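Local coordinates for isocitrate dehydrogenase [NAD] subunit 2, mitochondrial (Saccharomyces cerevisiae, PDB 3BLX), which catalyses, in an octamer with subunit 1, the NAD+-dependent oxidative decarboxylation of isocitrate to 2-oxoglutarate in the citric acid cycle, and also binds RNA, at residues Pro34-Ser39 and Thr296-Ser301; Cys56-Ile61 and Thr67-Pro72; Ile134-Glu139 and Arg162-Arg167; Val225-Val228 and Ala234-Asp237. One frame throughout, in Å; residues are numbered along the deposited sequence.

Interaction 1: Pro34-Ser39 and Thr296-Ser301; sequences PEISKS and TALLLS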
loop_
_atom_site.group_PDB
_atom_site.type_symbol
_atom_site.label_atom_id
_atom_site.label_comp_id
_atom_site.label_asym_id
_atom_site.label_seq_id
_atom_site.Cartn_x
_atom_site.Cartn_y
_atom_site.Cartn_z
ATOM N N PRO B 34 0.102 24.308 46.647
ATOM C CA PRO B 34 0.381 24.464 48.079
ATOM C C PRO B 34 0.691 25.906 48.493
ATOM O O PRO B 34 -0.020 26.419 49.345
ATOM C CB PRO B 34 1.603 23.570 48.292
ATOM C CG PRO B 34 1.442 22.505 47.290
ATOM C CD PRO B 34 0.816 23.150 46.081
ATOM N N GLU B 35 1.706 26.539 47.905
ATOM C CA GLU B 35 2.141 27.875 48.343
ATOM C C GLU B 35 1.136 28.977 48.041
ATOM O O GLU B 35 1.113 30.004 48.703
ATOM C CB GLU B 35 3.529 28.240 47.789
ATOM C CG GLU B 35 3.840 27.634 46.428
ATOM C CD GLU B 35 5.320 27.730 46.051
ATOM O OE1 GLU B 35 6.031 28.570 46.638
ATOM O OE2 GLU B 35 5.772 26.964 45.171
ATOM N N ILE B 36 0.287 28.762 47.054
ATOM C CA ILE B 36 -0.735 29.742 46.745
ATOM C C ILE B 36 -1.918 29.588 47.687
ATOM O O ILE B 36 -2.574 30.551 48.034
ATOM C CB ILE B 36 -1.166 29.621 45.291
ATOM C CG1 ILE B 36 -0.128 30.278 44.401
ATOM C CG2 ILE B 36 -2.498 30.268 45.053
ATOM C CD1 ILE B 36 -0.540 30.279 42.957
ATOM N N SER B 37 -2.187 28.363 48.107
ATOM C CA SER B 37 -3.259 28.137 49.067
ATOM C C SER B 37 -2.844 28.685 50.416
ATOM O O SER B 37 -3.664 29.203 51.171
ATOM C CB SER B 37 -3.566 26.645 49.191
ATOM O OG SER B 37 -3.947 26.093 47.942
ATOM N N LYS B 38 -1.553 28.562 50.717
ATOM C CA LYS B 38 -1.020 29.007 52.001
ATOM C C LYS B 38 -1.281 30.488 52.112
ATOM O O LYS B 38 -1.740 30.960 53.141
ATOM C CB LYS B 38 0.481 28.721 52.095
ATOM C CG LYS B 38 1.095 28.857 53.486
ATOM C CD LYS B 38 2.387 28.059 53.551
ATOM C CE LYS B 38 3.013 28.133 54.916
ATOM N NZ LYS B 38 4.069 29.159 55.029
ATOM N N SER B 39 -1.003 31.203 51.026
ATOM C CA SER B 39 -1.202 32.643 50.971
ATOM C C SER B 39 -2.655 33.061 51.147
ATOM O O SER B 39 -2.936 34.152 51.632
ATOM C CB SER B 39 -0.705 33.196 49.649
ATOM O OG SER B 39 -1.304 34.450 49.434
ATOM N N THR B 296 -2.642 35.935 43.071
ATOM C CA THR B 296 -3.699 36.877 42.714
ATOM C C THR B 296 -4.947 36.205 42.151
ATOM O O THR B 296 -6.081 36.542 42.540
ATOM C CB THR B 296 -3.238 37.854 41.643
ATOM O OG1 THR B 296 -1.997 38.450 42.029
ATOM C CG2 THR B 296 -4.296 38.922 41.443
ATOM N N ALA B 297 -4.723 35.285 41.211
ATOM C CA ALA B 297 -5.796 34.574 40.540
ATOM C C ALA B 297 -6.611 33.796 41.551
ATOM O O ALA B 297 -7.828 33.918 41.597
ATOM C CB ALA B 297 -5.226 33.661 39.501
ATOM N N LEU B 298 -5.942 33.001 42.379
ATOM C CA LEU B 298 -6.662 32.273 43.417
ATOM C C LEU B 298 -7.316 33.237 44.438
ATOM O O LEU B 298 -8.445 33.014 44.881
ATOM C CB LEU B 298 -5.765 31.222 44.087
ATOM C CG LEU B 298 -6.478 30.232 45.018
ATOM C CD1 LEU B 298 -7.693 29.617 44.345
ATOM C CD2 LEU B 298 -5.546 29.149 45.493
ATOM N N LEU B 299 -6.621 34.315 44.788
ATOM C CA LEU B 299 -7.181 35.326 45.702
ATOM C C LEU B 299 -8.485 35.936 45.203
ATOM O O LEU B 299 -9.449 36.117 45.963
ATOM C CB LEU B 299 -6.167 36.443 45.943
ATOM C CG LEU B 299 -5.446 36.525 47.285
ATOM C CD1 LEU B 299 -5.565 35.248 48.083
ATOM C CD2 LEU B 299 -3.981 36.927 47.056
ATOM N N LEU B 300 -8.507 36.258 43.915
ATOM C CA LEU B 300 -9.668 36.889 43.328
ATOM C C LEU B 300 -10.827 35.920 43.229
ATOM O O LEU B 300 -11.976 36.344 43.195
ATOM C CB LEU B 300 -9.330 37.479 41.960
ATOM C CG LEU B 300 -8.459 38.727 42.053
ATOM C CD1 LEU B 300 -7.803 39.060 40.739
ATOM C CD2 LEU B 300 -9.316 39.876 42.532
ATOM N N SER B 301 -10.527 34.624 43.192
ATOM C CA SER B 301 -11.580 33.612 43.196
ATOM C C SER B 301 -12.145 33.525 44.594
ATOM O O SER B 301 -13.294 33.142 44.780
ATOM C CB SER B 301 -11.058 32.235 42.768
ATOM O OG SER B 301 -10.366 32.285 41.534
#
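Leu298 leans from one helix onto Ile36 of another, and the pair illustrates how two segments far apart in sequence can be joined by a single apolar seam. From CB onward, the leucine makes the contact through CB, CG and CD2. Its CB lies 3.5 Å from Ile36 CG2, and its CG is 4.0 Å from that same methyl. At the tip, CD2 continues along the contact, reaching Ile36 CG2 at 3.3 Å and coming within 4.2 Å of Ser37 OG. This course follows from the first torsion: CG stands opposite the backbone N (chi1 -170°), which carries the branch out across the gap. The isoleucine answers with its short branch. CG2 meets three atoms of Leu298, and the two side chains pass at a slant.

Further along, Leu299 CD2 approaches Ser39 OG at 4.4 Å, a looser, mixed contact. The hydroxyl of Ser37 bonds back to Gly33 O, one turn earlier in the same helix, so what the leucine meets there is van der Waals contact alone. The segment axes come within 9.5 Å and cross at -46°.

Buried throughout, the seam joins helix 33-45 to helix 296-309. Along the first helix, Val40 touches both leucines and Ile43 touches Leu299. Around the seam, Ala297 touches His281, Ser39 rests on Thr347 of helix 343-352, and Leu299 reaches Leu323 of helix 312-326.

Interaction 2: Cys56-Ile61 and Thr67-Pro72; sequences CDVSPI and TTIPDP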
loop_
_atom_site.group_PDB
_atom_site.type_symbol
_atom_site.label_atom_id
_atom_site.label_comp_id
_atom_site.label_asym_id
_atom_site.label_seq_id
_atom_site.Cartn_x
_atom_site.Cartn_y
_atom_site.Cartn_z
ATOM N N CYS B 56 -9.378 18.938 50.788
ATOM C CA CYS B 56 -9.833 17.691 50.172
ATOM C C CYS B 56 -8.828 17.172 49.165
ATOM O O CYS B 56 -8.069 17.940 48.586
ATOM C CB CYS B 56 -11.149 17.912 49.429
ATOM S SG CYS B 56 -12.495 18.579 50.409
ATOM N N ASP B 57 -8.831 15.865 48.943
ATOM C CA ASP B 57 -8.083 15.302 47.835
ATOM C C ASP B 57 -9.083 14.851 46.782
ATOM O O ASP B 57 -10.073 14.197 47.107
ATOM C CB ASP B 57 -7.224 14.129 48.297
ATOM C CG ASP B 57 -6.312 13.604 47.196
ATOM O OD1 ASP B 57 -5.590 14.418 46.585
ATOM O OD2 ASP B 57 -6.309 12.377 46.940
ATOM N N VAL B 58 -8.830 15.215 45.527
ATOM C CA VAL B 58 -9.712 14.850 44.420
ATOM C C VAL B 58 -8.991 13.982 43.383
ATOM O O VAL B 58 -9.455 13.845 42.252
ATOM C CB VAL B 58 -10.291 16.097 43.708
ATOM C CG1 VAL B 58 -11.260 16.843 44.609
ATOM C CG2 VAL B 58 -9.173 16.999 43.250
ATOM N N SER B 59 -7.852 13.411 43.767
ATOM C CA SER B 59 -7.129 12.495 42.892
ATOM C C SER B 59 -8.088 11.508 42.249
ATOM O O SER B 59 -8.853 10.835 42.937
ATOM C CB SER B 59 -6.049 11.740 43.668
ATOM O OG SER B 59 -4.914 12.554 43.886
ATOM N N PRO B 60 -8.038 11.418 40.920
ATOM C CA PRO B 60 -8.964 10.615 40.117
ATOM C C PRO B 60 -8.926 9.130 40.467
ATOM O O PRO B 60 -7.991 8.437 40.052
ATOM C CB PRO B 60 -8.446 10.810 38.685
ATOM C CG PRO B 60 -7.589 12.038 38.733
ATOM C CD PRO B 60 -6.997 12.057 40.100
ATOM N N ILE B 61 -9.921 8.653 41.214
ATOM C CA ILE B 61 -10.129 7.217 41.392
ATOM C C ILE B 61 -10.823 6.645 40.155
ATOM O O ILE B 61 -11.580 7.351 39.483
ATOM C CB ILE B 61 -10.967 6.948 42.633
ATOM C CG1 ILE B 61 -10.056 6.607 43.805
ATOM C CG2 ILE B 61 -11.927 5.815 42.401
ATOM C CD1 ILE B 61 -10.786 6.585 45.141
ATOM N N THR B 67 -13.676 7.457 35.099
ATOM C CA THR B 67 -13.057 8.248 36.169
ATOM C C THR B 67 -14.092 8.761 37.175
ATOM O O THR B 67 -15.114 9.341 36.806
ATOM C CB THR B 67 -12.189 9.419 35.637
ATOM O OG1 THR B 67 -12.983 10.282 34.823
ATOM C CG2 THR B 67 -11.041 8.892 34.806
ATOM N N THR B 68 -13.823 8.510 38.451
ATOM C CA THR B 68 -14.736 8.863 39.529
ATOM C C THR B 68 -13.999 9.688 40.594
ATOM O O THR B 68 -12.787 9.604 40.754
ATOM C CB THR B 68 -15.416 7.596 40.167
ATOM O OG1 THR B 68 -16.436 7.076 39.293
ATOM C CG2 THR B 68 -16.045 7.924 41.526
ATOM N N ILE B 69 -14.743 10.510 41.313
ATOM C CA ILE B 69 -14.147 11.389 42.296
ATOM C C ILE B 69 -14.241 10.755 43.678
ATOM O O ILE B 69 -15.312 10.326 44.090
ATOM C CB ILE B 69 -14.845 12.765 42.266
ATOM C CG1 ILE B 69 -14.288 13.677 43.355
ATOM C CG2 ILE B 69 -16.365 12.605 42.333
ATOM C CD1 ILE B 69 -12.980 14.279 42.959
ATOM N N PRO B 70 -13.106 10.671 44.387
ATOM C CA PRO B 70 -12.995 10.048 45.714
ATOM C C PRO B 70 -14.121 10.435 46.671
ATOM O O PRO B 70 -14.520 11.600 46.704
ATOM C CB PRO B 70 -11.665 10.592 46.231
ATOM C CG PRO B 70 -10.846 10.756 45.014
ATOM C CD PRO B 70 -11.802 11.162 43.910
ATOM N N ASP B 71 -14.603 9.474 47.455
ATOM C CA ASP B 71 -15.750 9.690 48.347
ATOM C C ASP B 71 -15.480 10.644 49.532
ATOM O O ASP B 71 -16.377 11.364 49.977
ATOM C CB ASP B 71 -16.312 8.345 48.845
ATOM C CG ASP B 71 -17.805 8.410 49.183
ATOM O OD1 ASP B 71 -18.580 9.001 48.392
ATOM O OD2 ASP B 71 -18.203 7.853 50.236
ATOM N N PRO B 72 -14.249 10.640 50.062
ATOM C CA PRO B 72 -13.885 11.614 51.100
ATOM C C PRO B 72 -14.198 13.059 50.678
ATOM O O PRO B 72 -14.865 13.798 51.422
ATOM C CB PRO B 72 -12.372 11.427 51.236
ATOM C CG PRO B 72 -12.133 10.019 50.835
ATOM C CD PRO B 72 -13.167 9.675 49.795
#
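Val58 and Ile69 meet closely in the buried part of this contact, while exposed Ile61 lies across buried Pro70 at longer range, so a single short chain reversal has two unlike parts. In the tight part, Ile69 CD1 touches Val58 CB at 3.3 Å and Val58 CG1 at 3.5 Å. Although the CB of Ile69 is directed away from the opposite segment, the second torsion (chi2 79°) folds CD1 back to it, and the two side chains lie alongside one another, heading the same way. Leu103 and Thr106 of helix 99-107 and Val74 of helix 71-80 pack on the isoleucine too, and Ile27 and Ala73 touch Val58.

The second part is longer in range. Ile61 CD1 comes no nearer to the Pro70 ring than 4.1 Å from CA and 4.2 Å from CG, the two side chains sliding past each other in opposite senses. The backbone from Asp57 to Ser59 passes along the Pro70 ring, Asp57 O 4.0 Å from its CB. Asp57, Ser59 and Ile61 make up the solvent side, and the CB of Ser59 points away from the partner segment.

The backbone link lies at the Ile61 end. Thr68 N donates to Ile61 O at 2.7 Å in a nearly straight bond (166°), making Ile61 and Thr68 an antiparallel hydrogen-bonded pair. Strands 61-63 and 66-68, joined by a two-residue connection, thus form a small beta hairpin. Past it the chain turns at Pro70, the N-cap residue, into helix 71-80.

Interaction 3: Ile134-Glu139 and Arg162-Arg167; sequences IRENTE and RDASER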
loop_
_atom_site.group_PDB
_atom_site.type_symbol
_atom_site.label_atom_id
_atom_site.label_comp_id
_atom_site.label_asym_id
_atom_site.label_seq_id
_atom_site.Cartn_x
_atom_site.Cartn_y
_atom_site.Cartn_z
ATOM N N ILE B 134 -20.518 34.447 30.934
ATOM C CA ILE B 134 -21.050 33.232 31.520
ATOM C C ILE B 134 -21.207 32.197 30.394
ATOM O O ILE B 134 -21.831 32.457 29.376
ATOM C CB ILE B 134 -22.406 33.456 32.218
ATOM C CG1 ILE B 134 -22.225 34.150 33.564
ATOM C CG2 ILE B 134 -23.059 32.148 32.529
ATOM C CD1 ILE B 134 -21.954 35.584 33.469
ATOM N N ARG B 135 -20.619 31.022 30.554
ATOM C CA ARG B 135 -20.732 30.013 29.524
ATOM C C ARG B 135 -21.349 28.723 30.062
ATOM O O ARG B 135 -21.165 28.390 31.222
ATOM C CB ARG B 135 -19.376 29.778 28.874
ATOM C CG ARG B 135 -18.581 28.673 29.482
ATOM C CD ARG B 135 -17.906 27.841 28.362
ATOM N NE ARG B 135 -16.897 26.909 28.870
ATOM C CZ ARG B 135 -15.743 27.277 29.432
ATOM N NH1 ARG B 135 -15.423 28.563 29.568
ATOM N NH2 ARG B 135 -14.899 26.356 29.873
ATOM N N GLU B 136 -22.109 28.018 29.216
ATOM C CA GLU B 136 -22.697 26.727 29.586
ATOM C C GLU B 136 -21.595 25.643 29.721
ATOM O O GLU B 136 -20.618 25.653 28.983
ATOM C CB GLU B 136 -23.733 26.339 28.530
ATOM C CG GLU B 136 -24.957 25.591 29.058
ATOM C CD GLU B 136 -24.695 24.123 29.367
ATOM O OE1 GLU B 136 -23.758 23.539 28.781
ATOM O OE2 GLU B 136 -25.434 23.548 30.196
ATOM N N ASN B 137 -21.737 24.731 30.674
ATOM C CA ASN B 137 -20.702 23.725 30.920
ATOM C C ASN B 137 -21.114 22.254 30.731
ATOM O O ASN B 137 -20.260 21.372 30.625
ATOM C CB ASN B 137 -20.131 23.895 32.326
ATOM C CG ASN B 137 -18.743 24.490 32.328
ATOM O OD1 ASN B 137 -18.109 24.660 31.281
ATOM N ND2 ASN B 137 -18.253 24.801 33.518
ATOM N N THR B 138 -22.421 22.013 30.701
ATOM C CA THR B 138 -23.006 20.683 30.628
ATOM C C THR B 138 -22.800 20.000 29.269
ATOM O O THR B 138 -22.092 19.001 29.138
ATOM C CB THR B 138 -24.532 20.762 30.896
ATOM O OG1 THR B 138 -24.763 20.995 32.292
ATOM C CG2 THR B 138 -25.261 19.480 30.471
ATOM N N GLU B 139 -23.445 20.544 28.251
ATOM C CA GLU B 139 -23.518 19.882 26.964
ATOM C C GLU B 139 -22.501 20.441 25.970
ATOM O O GLU B 139 -21.415 20.843 26.351
ATOM C CB GLU B 139 -24.934 20.017 26.413
ATOM C CG GLU B 139 -25.374 21.437 26.287
ATOM C CD GLU B 139 -26.870 21.595 26.403
ATOM O OE1 GLU B 139 -27.538 20.602 26.735
ATOM O OE2 GLU B 139 -27.373 22.721 26.173
ATOM N N ARG B 162 -32.927 22.796 25.399
ATOM C CA ARG B 162 -33.662 23.918 25.977
ATOM C C ARG B 162 -33.421 23.988 27.489
ATOM O O ARG B 162 -33.082 25.046 28.005
ATOM C CB ARG B 162 -35.159 23.811 25.640
ATOM C CG ARG B 162 -36.089 24.390 26.694
ATOM C CD ARG B 162 -37.499 24.607 26.159
ATOM N NE ARG B 162 -37.663 25.901 25.495
ATOM C CZ ARG B 162 -37.410 26.114 24.204
ATOM N NH1 ARG B 162 -36.972 25.114 23.443
ATOM N NH2 ARG B 162 -37.588 27.320 23.672
ATOM N N ASP B 163 -33.540 22.863 28.191
ATOM C CA ASP B 163 -33.356 22.853 29.649
ATOM C C ASP B 163 -32.010 23.433 30.090
ATOM O O ASP B 163 -31.957 24.328 30.921
ATOM C CB ASP B 163 -33.528 21.444 30.221
ATOM C CG ASP B 163 -34.981 20.971 30.225
ATOM O OD1 ASP B 163 -35.886 21.789 29.930
ATOM O OD2 ASP B 163 -35.212 19.773 30.532
ATOM N N ALA B 164 -30.923 22.923 29.542
ATOM C CA ALA B 164 -29.608 23.340 29.997
ATOM C C ALA B 164 -29.366 24.797 29.667
ATOM O O ALA B 164 -28.632 25.479 30.382
ATOM C CB ALA B 164 -28.523 22.472 29.376
ATOM N N SER B 165 -29.970 25.253 28.573
ATOM C CA SER B 165 -29.847 26.638 28.129
ATOM C C SER B 165 -30.656 27.619 29.016
ATOM O O SER B 165 -30.171 28.687 29.362
ATOM C CB SER B 165 -30.284 26.759 26.662
ATOM O OG SER B 165 -29.328 26.181 25.806
ATOM N N GLU B 166 -31.891 27.250 29.357
ATOM C CA GLU B 166 -32.738 28.030 30.248
ATOM C C GLU B 166 -32.262 27.740 31.633
ATOM O O GLU B 166 -32.904 27.009 32.381
ATOM C CB GLU B 166 -34.197 27.588 30.104
ATOM C CG GLU B 166 -35.166 28.119 31.164
ATOM C CD GLU B 166 -36.474 27.306 31.253
ATOM O OE1 GLU B 166 -36.783 26.522 30.312
ATOM O OE2 GLU B 166 -37.191 27.464 32.276
ATOM N N ARG B 167 -31.115 28.288 31.978
ATOM C CA ARG B 167 -30.463 27.894 33.208
ATOM C C ARG B 167 -29.137 28.582 33.324
ATOM O O ARG B 167 -28.862 29.179 34.356
ATOM C CB ARG B 167 -30.267 26.396 33.278
ATOM C CG ARG B 167 -29.948 25.920 34.679
ATOM C CD ARG B 167 -30.406 24.498 34.937
ATOM N NE ARG B 167 -29.591 23.557 34.187
ATOM C CZ ARG B 167 -29.989 22.339 33.847
ATOM N NH1 ARG B 167 -31.201 21.924 34.204
ATOM N NH2 ARG B 167 -29.177 21.544 33.150
#
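Where strand 130-136 runs out beside the probable substrate site, two glutamates, Glu136 and Glu139, converge on Ala164 in the first turn of helix 162-178. The alanine methyl meets the two carboxylates from different directions, its CB 3.4 Å from Glu136 OE2 and 3.4 Å from both oxygens of Glu139. These are van der Waals contacts. The polar work is done elsewhere, for Glu139 OE1 bonds to Thr161 OG1, which in turn accepts from Ala164 N, and Ser165 OG is bonded to Thr161 O.

Glu136 reaches to the loop that follows it. A bend at its second torsion (chi2 -77°) brings OE1 over the following backbone, where it accepts a bond from Glu139 N at 3.1 Å, on the syn side and 19° out of the carboxylate plane, with Thr138 N adding a weak one. In fold terms, this probably helps hold the turn from the sheet strand to strand 140-148. Arg135, a substrate-binding residue by similarity, stands on that sheet strand and bonds to Tyr142 OH, a group probably critical for catalysis. On the helix side, Arg167 NH2 stays 5.2 Å from Glu136 OE2, close enough, perhaps, to bias that carboxylate but not to pair with it.

Interaction 4: Val225-Val228 and Ala234-Asp237; sequences VLKV and AYTD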
loop_
_atom_site.group_PDB
_atom_site.type_symbol
_atom_site.label_atom_id
_atom_site.label_comp_id
_atom_site.label_asym_id
_atom_site.label_seq_id
_atom_site.Cartn_x
_atom_site.Cartn_y
_atom_site.Cartn_z
ATOM N N VAL B 225 -16.555 39.778 18.672
ATOM C CA VAL B 225 -15.109 39.812 18.800
ATOM C C VAL B 225 -14.518 41.032 18.129
ATOM O O VAL B 225 -13.530 41.565 18.614
ATOM C CB VAL B 225 -14.332 38.470 18.494
ATOM C CG1 VAL B 225 -15.245 37.249 18.555
ATOM C CG2 VAL B 225 -13.537 38.540 17.221
ATOM N N LEU B 226 -15.146 41.515 17.059
ATOM C CA LEU B 226 -14.646 42.698 16.374
ATOM C C LEU B 226 -14.786 43.902 17.293
ATOM O O LEU B 226 -13.877 44.719 17.400
ATOM C CB LEU B 226 -15.431 42.944 15.103
ATOM C CG LEU B 226 -14.718 43.584 13.910
ATOM C CD1 LEU B 226 -15.654 44.590 13.337
ATOM C CD2 LEU B 226 -13.389 44.244 14.249
ATOM N N LYS B 227 -15.922 44.001 17.974
ATOM C CA LYS B 227 -16.167 45.136 18.837
ATOM C C LYS B 227 -15.282 45.079 20.074
ATOM O O LYS B 227 -14.523 46.010 20.345
ATOM C CB LYS B 227 -17.636 45.205 19.247
ATOM C CG LYS B 227 -18.601 45.519 18.104
ATOM C CD LYS B 227 -19.990 45.816 18.687
ATOM C CE LYS B 227 -21.005 46.144 17.593
ATOM N NZ LYS B 227 -22.341 46.521 18.151
ATOM N N VAL B 228 -15.367 43.974 20.808
ATOM C CA VAL B 228 -14.613 43.804 22.042
ATOM C C VAL B 228 -13.127 44.053 21.872
ATOM O O VAL B 228 -12.494 44.577 22.766
ATOM C CB VAL B 228 -14.783 42.398 22.629
ATOM C CG1 VAL B 228 -14.120 42.319 23.980
ATOM C CG2 VAL B 228 -16.242 42.093 22.821
ATOM N N ALA B 234 -16.641 49.084 25.898
ATOM C CA ALA B 234 -18.016 49.105 25.413
ATOM C C ALA B 234 -18.881 47.979 25.981
ATOM O O ALA B 234 -20.092 47.936 25.754
ATOM C CB ALA B 234 -18.019 49.045 23.906
ATOM N N TYR B 235 -18.260 47.069 26.721
ATOM C CA TYR B 235 -18.968 45.900 27.229
ATOM C C TYR B 235 -18.961 45.823 28.739
ATOM O O TYR B 235 -19.448 44.852 29.312
ATOM C CB TYR B 235 -18.385 44.601 26.635
ATOM C CG TYR B 235 -18.819 44.324 25.211
ATOM C CD1 TYR B 235 -18.097 44.818 24.138
ATOM C CD2 TYR B 235 -19.962 43.574 24.944
ATOM C CE1 TYR B 235 -18.500 44.570 22.844
ATOM C CE2 TYR B 235 -20.362 43.318 23.648
ATOM C CZ TYR B 235 -19.625 43.811 22.605
ATOM O OH TYR B 235 -20.015 43.552 21.317
ATOM N N THR B 236 -18.426 46.851 29.388
ATOM C CA THR B 236 -18.346 46.845 30.847
ATOM C C THR B 236 -19.673 47.148 31.541
ATOM O O THR B 236 -19.751 47.142 32.753
ATOM C CB THR B 236 -17.259 47.782 31.367
ATOM O OG1 THR B 236 -17.751 49.103 31.321
ATOM C CG2 THR B 236 -16.006 47.688 30.492
ATOM N N ASP B 237 -20.719 47.383 30.764
ATOM C CA ASP B 237 -22.070 47.507 31.299
ATOM C C ASP B 237 -22.904 46.288 30.939
ATOM O O ASP B 237 -24.132 46.322 30.978
ATOM C CB ASP B 237 -22.752 48.748 30.721
ATOM C CG ASP B 237 -22.810 48.726 29.190
ATOM O OD1 ASP B 237 -21.776 48.438 28.545
ATOM O OD2 ASP B 237 -23.887 49.009 28.621
#
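Val228, on helix 221-230, and Tyr235, in the 3-10 turn that follows, are the nearest backbone positions across the contact, their CA atoms 7.1 Å apart. The tyrosine ring reaches across toward the helix. Val228 CG2 sits over one ring face, 3.7 Å from the centroid and 28° off the ring normal, an arrangement that qualifies as a CH-pi contact. The methyl is displaced toward the rim, so its shortest approach, 3.4 Å, is to Tyr235 CE1.

Lys227 comes to the ring from another direction. Its CB lies in the ring plane at the edge, 3.8 Å from Tyr235 CE1, and the extended chain beyond CG runs at about a right angle to the tyrosine, bringing CD to 3.5 Å from Tyr235 OH. The methylenes thus pass the phenol oxygen while the ammonium group travels on. Both polar ends find the same partner: Glu219 forms a salt bridge with Lys227 NZ through OE2 and a hydrogen bond with Tyr235 OH through OE1. One carboxylate thereby ties together the two side chains that meet at the ring edge.

Elsewhere on the helix, Val225 packs on Asn245 and Leu226 on Ala249 of the neighbouring subunit 1, consistent with the intersubunit helix bundle of this dehydrogenase family. Within the chain, helix 221-230 and the turn form the connection of a beta-alpha-beta crossover from strand 215-220 to the parallel strand 238-242, passing strand 183-188 in the sheet.

Read from the N terminus, the chain opens its widest loop at residues 34-39, and interaction 1 closes it only at 296-301; the other three contacts fall within that span, in series, and none crosses another. Interaction 2 closes first, around a hairpin; interaction 3 spans the strands between 139 and 162; interaction 4 closes a short return from helix to sheet. No two touch, the nearest atoms of interactions 1 and 2 being about 9 Å apart. Interaction 1 joins early and late helices, interaction 2 ties the small hairpin to the start of helix 71-80, interaction 3 joins sheet strand 130-136 to helix 162-178, and interaction 4 joins helix 221-230 to the turn before strand 238-242.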